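Local coordinates for protein Myo-inositol phosphohydrolase (Mitsuokella multacida, PDB 4WU3) that probably removes phosphate groups from phytate and other inositol polyphosphates, as a phosphatase with a protein tyrosine phosphatase-like fold, at residues A394-P406 / T492-Y504. The protein carries 2 engineered substitutions. Residues are numbered along the deposited sequence; the frame is centred on the assembly and turned at random.
Sequences AEFSNGELQAMLP and TEQQLVEKNGLHY
Two helices of the PTP-like phosphatase fold, 398-406 and 493-499, pack at a crossing angle of -35°, their axes 11.1 Å apart at closest approach, and Leu401 and Leu496 meet between them. The two side chains reach toward each other tip to tip, Leu401 CD2 lying 3.9 Å from Leu496 CG. Toward the C-terminal ends, Leu405 CD2 lies 3.8 Å from Leu502 CD1, just past the Schellman turn at Gly501 that ends the second helix. At the N-terminal ends, the Phe396 ring presents its edge to Val497 CG2, 3.9 Å from Phe396 CZ. The Glu493 carboxylate lies near the same CZ and is held by His539, while Glu395, about 8 Å from a bound inositol tetrakisphosphate, forms a salt bridge with Arg422. Asn500 ND2 donates to Leu496 O in the last turn of helix 493-499. Bent at chi2 (-59°), Gln402 places NE2 2.9 Å from Asn500 OD1 (162°), above that carbonyl's plane, with Asn398 OD1 as second acceptor; both oxygens lie near the Gln402 amide plane. An alanine in place of Asn500 would probably leave Gln402 NE2 without its acceptor across the contact and Leu496 O without the ND2 donor. A water links the segments, donating to Asn398 OD1 at 2.8 Å and accepting from Asn500 ND2 at 2.9 Å.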
# COMPACT_ATOMS: atom_id res chain seq x y z
N ALA A 394 -19.68 -35.37 -14.54
CA ALA A 394 -19.85 -34.53 -13.37
C ALA A 394 -20.27 -35.37 -12.18
O ALA A 394 -20.52 -36.57 -12.32
CB ALA A 394 -20.89 -33.45 -13.65
N GLU A 395 -20.35 -34.75 -11.02
CA GLU A 395 -20.87 -35.43 -9.84
C GLU A 395 -22.28 -35.93 -10.13
O GLU A 395 -22.97 -35.40 -10.99
CB GLU A 395 -20.88 -34.48 -8.65
CG GLU A 395 -21.30 -35.15 -7.36
CD GLU A 395 -20.28 -36.16 -6.88
OE1 GLU A 395 -19.30 -35.79 -6.23
OE2 GLU A 395 -20.47 -37.36 -7.16
N PHE A 396 -22.70 -36.96 -9.40
CA PHE A 396 -24.02 -37.57 -9.60
C PHE A 396 -24.84 -37.63 -8.30
O PHE A 396 -24.33 -37.99 -7.24
CB PHE A 396 -23.89 -38.99 -10.18
CG PHE A 396 -22.86 -39.85 -9.48
CD1 PHE A 396 -23.16 -40.46 -8.27
CD2 PHE A 396 -21.61 -40.04 -10.03
CE1 PHE A 396 -22.22 -41.24 -7.62
CE2 PHE A 396 -20.66 -40.83 -9.39
CZ PHE A 396 -20.97 -41.43 -8.19
N SER A 397 -26.11 -37.26 -8.42
CA SER A 397 -27.09 -37.53 -7.40
C SER A 397 -27.45 -39.02 -7.47
O SER A 397 -27.00 -39.72 -8.37
CB SER A 397 -28.34 -36.72 -7.69
OG SER A 397 -28.82 -37.04 -8.97
N ASN A 398 -28.29 -39.48 -6.55
CA ASN A 398 -28.77 -40.86 -6.56
C ASN A 398 -29.45 -41.22 -7.87
O ASN A 398 -29.18 -42.26 -8.47
CB ASN A 398 -29.75 -41.13 -5.43
CG ASN A 398 -30.28 -42.55 -5.44
OD1 ASN A 398 -29.53 -43.49 -5.72
ND2 ASN A 398 -31.57 -42.72 -5.18
N GLY A 399 -30.34 -40.35 -8.31
CA GLY A 399 -31.09 -40.57 -9.53
C GLY A 399 -30.19 -40.70 -10.73
O GLY A 399 -30.49 -41.44 -11.66
N GLU A 400 -29.10 -39.95 -10.73
CA GLU A 400 -28.19 -39.97 -11.86
C GLU A 400 -27.32 -41.21 -11.80
O GLU A 400 -26.95 -41.76 -12.83
CB GLU A 400 -27.36 -38.70 -11.91
CG GLU A 400 -28.18 -37.49 -12.31
CD GLU A 400 -27.48 -36.19 -11.98
OE1 GLU A 400 -27.13 -35.99 -10.80
OE2 GLU A 400 -27.30 -35.38 -12.91
N LEU A 401 -27.00 -41.66 -10.60
CA LEU A 401 -26.27 -42.90 -10.49
C LEU A 401 -27.12 -44.05 -11.03
O LEU A 401 -26.60 -44.92 -11.74
CB LEU A 401 -25.85 -43.20 -9.06
CG LEU A 401 -25.12 -44.53 -8.91
CD1 LEU A 401 -23.79 -44.53 -9.65
CD2 LEU A 401 -24.92 -44.84 -7.45
N GLN A 402 -28.41 -44.04 -10.72
CA GLN A 402 -29.31 -45.11 -11.20
C GLN A 402 -29.33 -45.15 -12.72
O GLN A 402 -29.38 -46.22 -13.31
CB GLN A 402 -30.74 -44.94 -10.66
CG GLN A 402 -30.84 -44.99 -9.14
CD GLN A 402 -30.33 -46.29 -8.55
OE1 GLN A 402 -30.57 -47.37 -9.09
NE2 GLN A 402 -29.64 -46.20 -7.43
N ALA A 403 -29.29 -43.98 -13.36
CA ALA A 403 -29.30 -43.93 -14.82
C ALA A 403 -27.98 -44.42 -15.44
O ALA A 403 -27.98 -45.00 -16.52
CB ALA A 403 -29.61 -42.53 -15.30
N MET A 404 -26.86 -44.18 -14.75
CA MET A 404 -25.55 -44.62 -15.25
C MET A 404 -25.41 -46.13 -15.21
O MET A 404 -24.75 -46.73 -16.04
CB MET A 404 -24.44 -44.06 -14.38
CG MET A 404 -24.11 -42.60 -14.59
SD MET A 404 -22.77 -42.11 -13.48
CE MET A 404 -21.63 -43.46 -13.70
N LEU A 405 -26.02 -46.73 -14.20
CA LEU A 405 -25.83 -48.15 -13.92
C LEU A 405 -26.04 -49.07 -15.11
O LEU A 405 -25.16 -49.84 -15.44
CB LEU A 405 -26.73 -48.58 -12.77
CG LEU A 405 -26.12 -48.35 -11.39
CD1 LEU A 405 -27.16 -48.60 -10.32
CD2 LEU A 405 -24.92 -49.28 -11.22
N PRO A 406 -27.22 -49.01 -15.75
CA PRO A 406 -27.44 -49.93 -16.87
C PRO A 406 -26.51 -49.66 -18.04
O PRO A 406 -26.11 -50.59 -18.73
CB PRO A 406 -28.90 -49.67 -17.28
CG PRO A 406 -29.23 -48.32 -16.72
CD PRO A 406 -28.40 -48.17 -15.48
N THR A 492 -22.41 -40.70 2.47
CA THR A 492 -21.22 -40.39 1.70
C THR A 492 -21.46 -40.95 0.31
O THR A 492 -22.37 -41.77 0.12
CB THR A 492 -19.93 -41.02 2.27
OG1 THR A 492 -20.02 -42.45 2.26
CG2 THR A 492 -19.69 -40.56 3.67
N GLU A 493 -20.66 -40.52 -0.66
CA GLU A 493 -20.78 -41.06 -2.01
C GLU A 493 -20.38 -42.53 -2.02
O GLU A 493 -20.95 -43.34 -2.76
CB GLU A 493 -19.89 -40.30 -3.00
CG GLU A 493 -19.83 -40.96 -4.36
CD GLU A 493 -19.26 -40.05 -5.44
OE1 GLU A 493 -19.69 -38.87 -5.53
OE2 GLU A 493 -18.39 -40.52 -6.21
N GLN A 494 -19.39 -42.87 -1.21
CA GLN A 494 -18.94 -44.24 -1.12
C GLN A 494 -20.08 -45.16 -0.69
O GLN A 494 -20.29 -46.20 -1.32
CB GLN A 494 -17.79 -44.37 -0.13
CG GLN A 494 -17.51 -45.82 0.23
CD GLN A 494 -16.15 -46.00 0.83
OE1 GLN A 494 -15.61 -45.10 1.48
NE2 GLN A 494 -15.56 -47.16 0.61
N GLN A 495 -20.79 -44.77 0.36
CA GLN A 495 -21.95 -45.52 0.83
C GLN A 495 -22.96 -45.67 -0.27
O GLN A 495 -23.44 -46.76 -0.52
CB GLN A 495 -22.61 -44.82 2.02
CG GLN A 495 -21.84 -44.97 3.31
CD GLN A 495 -22.43 -44.16 4.45
OE1 GLN A 495 -22.83 -43.00 4.28
NE2 GLN A 495 -22.49 -44.77 5.62
N LEU A 496 -23.28 -44.56 -0.95
CA LEU A 496 -24.19 -44.62 -2.09
C LEU A 496 -23.71 -45.59 -3.18
O LEU A 496 -24.48 -46.41 -3.68
CB LEU A 496 -24.39 -43.23 -2.71
CG LEU A 496 -25.31 -43.20 -3.94
CD1 LEU A 496 -26.69 -43.73 -3.60
CD2 LEU A 496 -25.39 -41.79 -4.51
N VAL A 497 -22.44 -45.48 -3.56
CA VAL A 497 -21.90 -46.29 -4.65
C VAL A 497 -21.86 -47.79 -4.30
O VAL A 497 -22.24 -48.64 -5.10
CB VAL A 497 -20.49 -45.81 -5.06
CG1 VAL A 497 -19.77 -46.88 -5.85
CG2 VAL A 497 -20.60 -44.53 -5.88
N GLU A 498 -21.43 -48.11 -3.08
CA GLU A 498 -21.25 -49.52 -2.72
C GLU A 498 -22.59 -50.21 -2.52
O GLU A 498 -22.79 -51.34 -2.97
CB GLU A 498 -20.35 -49.64 -1.49
CG GLU A 498 -18.91 -49.27 -1.81
CD GLU A 498 -17.99 -49.31 -0.61
OE1 GLU A 498 -18.48 -49.48 0.53
OE2 GLU A 498 -16.76 -49.17 -0.79
N LYS A 499 -23.52 -49.49 -1.90
CA LYS A 499 -24.92 -49.90 -1.79
C LYS A 499 -25.50 -50.33 -3.14
O LYS A 499 -26.38 -51.19 -3.20
CB LYS A 499 -25.70 -48.73 -1.18
CG LYS A 499 -27.22 -48.79 -1.21
CD LYS A 499 -27.80 -47.48 -0.69
CE LYS A 499 -29.31 -47.42 -0.80
NZ LYS A 499 -29.83 -46.04 -0.60
N ASN A 500 -25.04 -49.71 -4.23
CA ASN A 500 -25.52 -50.06 -5.58
C ASN A 500 -24.60 -51.03 -6.34
O ASN A 500 -24.68 -51.14 -7.56
CB ASN A 500 -25.76 -48.79 -6.41
CG ASN A 500 -27.07 -48.10 -6.05
OD1 ASN A 500 -28.14 -48.48 -6.53
ND2 ASN A 500 -26.99 -47.11 -5.18
N GLY A 501 -23.74 -51.72 -5.60
CA GLY A 501 -22.98 -52.84 -6.15
C GLY A 501 -21.74 -52.46 -6.94
O GLY A 501 -21.24 -53.25 -7.75
N LEU A 502 -21.22 -51.26 -6.72
CA LEU A 502 -20.00 -50.82 -7.41
C LEU A 502 -18.89 -50.60 -6.41
O LEU A 502 -19.13 -50.45 -5.22
CB LEU A 502 -20.25 -49.53 -8.19
CG LEU A 502 -21.41 -49.55 -9.18
CD1 LEU A 502 -21.66 -48.14 -9.71
CD2 LEU A 502 -21.12 -50.50 -10.33
N HIS A 503 -17.65 -50.59 -6.90
CA HIS A 503 -16.51 -50.29 -6.05
C HIS A 503 -16.22 -48.80 -6.03
O HIS A 503 -16.66 -48.06 -6.91
CB HIS A 503 -15.28 -51.03 -6.56
CG HIS A 503 -15.47 -52.51 -6.64
ND1 HIS A 503 -16.11 -53.13 -7.68
CD2 HIS A 503 -15.09 -53.49 -5.79
CE1 HIS A 503 -16.12 -54.43 -7.48
NE2 HIS A 503 -15.51 -54.68 -6.34
N TYR A 504 -15.45 -48.37 -5.05
CA TYR A 504 -15.20 -46.96 -4.86
C TYR A 504 -13.74 -46.71 -4.56
O TYR A 504 -13.13 -47.43 -3.78
CB TYR A 504 -16.07 -46.42 -3.73
CG TYR A 504 -15.87 -44.96 -3.40
CD1 TYR A 504 -16.53 -43.97 -4.12
CD2 TYR A 504 -15.04 -44.57 -2.35
CE1 TYR A 504 -16.36 -42.63 -3.82
CE2 TYR A 504 -14.87 -43.24 -2.03
CZ TYR A 504 -15.53 -42.27 -2.76
OH TYR A 504 -15.36 -40.94 -2.45
O HOH W 1 -22.52 -38.65 -5.01
O HOH W 2 -29.40 -45.83 -4.21